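Local coordinates for K Homology domain-containing protein (PDB 2E3U), which probably binds RNA through its two K homology domains, as a Dim2p-type factor for processing of pre-ribosomal RNA, at residues A89-K92 with A93-I96. Residues are numbered along the deposited sequence; the frame is centred on the assembly and turned at random.
Sequences AVWK and ARDI
Trp91 and Arg94, three residues apart on one helix, meet where the flat guanidinium of the arginine folds back over the root of the tryptophan. One face of that group lies over Trp91 CA, while Arg94 NH2 comes 3.7 Å from Trp91 CB and Arg94 NH1 reaches 3.8 Å from Trp91 CD1. The two planes are only 10° apart, yet NH1 approaches the indole obliquely and the guanidinium sits mostly above the backbone. A bend at chi3 (60°) in the otherwise extended arginine turns its head this way, back along the helix. The next residue holds it there: Arg94 NE and Arg94 NH2 both donate to Asp95 OD1, both at 2.8 Å, a side-on salt bridge whose nitrogens come from the same face of the carboxylate plane. Here a helix of a type I KH domain, 87-101, packs against its three-stranded antiparallel sheet; Val90 and Ala93 face strands 75-80 and 65-69, while the exposed Trp91 side chain touches Gln34 and Glu36. With an alanine at Arg94, Asp95 OD1 would probably lose both arginine donors and Trp91 CB its guanidinium cover. Asp95 N also donates to Trp91 O at 2.9 Å, one of four regular helical bonds. Lys92 heads elsewhere: bent at chi4 (-45°), it gives its ammonium to the carbonyl oxygens of Leu112 and Asn114. Ile96 CG1 lies close to Lys92 O, at 3.1 Å.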
# COMPACT_ATOMS: atom_id res chain seq x y z
N ALA A 89 -1.57 -2.71 -16.84
CA ALA A 89 -2.60 -1.77 -16.47
C ALA A 89 -3.60 -2.36 -15.48
O ALA A 89 -4.00 -1.70 -14.53
CB ALA A 89 -3.30 -1.21 -17.71
N VAL A 90 -3.98 -3.62 -15.69
CA VAL A 90 -4.86 -4.35 -14.77
C VAL A 90 -4.19 -4.61 -13.41
O VAL A 90 -4.80 -4.40 -12.37
CB VAL A 90 -5.31 -5.68 -15.44
CG1 VAL A 90 -6.18 -6.54 -14.55
CG2 VAL A 90 -6.06 -5.38 -16.76
N TRP A 91 -2.94 -5.10 -13.44
CA TRP A 91 -2.17 -5.36 -12.19
C TRP A 91 -2.02 -4.09 -11.36
O TRP A 91 -2.11 -4.14 -10.17
CB TRP A 91 -0.76 -5.96 -12.47
CG TRP A 91 -0.79 -7.16 -13.33
CD1 TRP A 91 -1.81 -8.08 -13.43
CD2 TRP A 91 0.24 -7.61 -14.22
NE1 TRP A 91 -1.47 -9.07 -14.32
CE2 TRP A 91 -0.22 -8.81 -14.83
CE3 TRP A 91 1.52 -7.12 -14.55
CZ2 TRP A 91 0.54 -9.51 -15.80
CZ3 TRP A 91 2.27 -7.80 -15.53
CH2 TRP A 91 1.77 -8.99 -16.13
N LYS A 92 -1.82 -2.96 -12.04
CA LYS A 92 -1.64 -1.70 -11.38
C LYS A 92 -2.92 -1.19 -10.75
O LYS A 92 -2.90 -0.66 -9.63
CB LYS A 92 -1.03 -0.67 -12.36
CG LYS A 92 0.53 -0.75 -12.48
CD LYS A 92 1.04 0.36 -13.42
CE LYS A 92 2.56 0.43 -13.50
NZ LYS A 92 3.26 0.31 -12.17
N ALA A 93 -4.04 -1.32 -11.47
CA ALA A 93 -5.33 -1.03 -10.88
C ALA A 93 -5.61 -1.94 -9.68
O ALA A 93 -6.12 -1.49 -8.67
CB ALA A 93 -6.48 -1.12 -11.91
N ARG A 94 -5.26 -3.22 -9.80
CA ARG A 94 -5.49 -4.15 -8.71
C ARG A 94 -4.69 -3.74 -7.46
O ARG A 94 -5.19 -3.77 -6.33
CB ARG A 94 -5.10 -5.57 -9.14
CG ARG A 94 -5.11 -6.56 -7.94
CD ARG A 94 -4.14 -7.71 -8.12
NE ARG A 94 -2.77 -7.25 -8.25
CZ ARG A 94 -1.85 -7.86 -9.00
NH1 ARG A 94 -2.16 -8.93 -9.70
NH2 ARG A 94 -0.60 -7.39 -9.05
N ASP A 95 -3.43 -3.36 -7.69
CA ASP A 95 -2.51 -2.99 -6.64
C ASP A 95 -2.94 -1.68 -5.99
O ASP A 95 -2.78 -1.52 -4.79
CB ASP A 95 -1.09 -2.91 -7.20
CG ASP A 95 -0.51 -4.26 -7.51
OD1 ASP A 95 -1.12 -5.32 -7.17
OD2 ASP A 95 0.58 -4.30 -8.11
N ILE A 96 -3.51 -0.77 -6.75
CA ILE A 96 -4.08 0.46 -6.19
C ILE A 96 -5.24 0.17 -5.26
O ILE A 96 -5.31 0.71 -4.15
CB ILE A 96 -4.54 1.43 -7.31
CG1 ILE A 96 -3.33 1.99 -8.04
CG2 ILE A 96 -5.44 2.56 -6.74
CD1 ILE A 96 -3.69 2.66 -9.39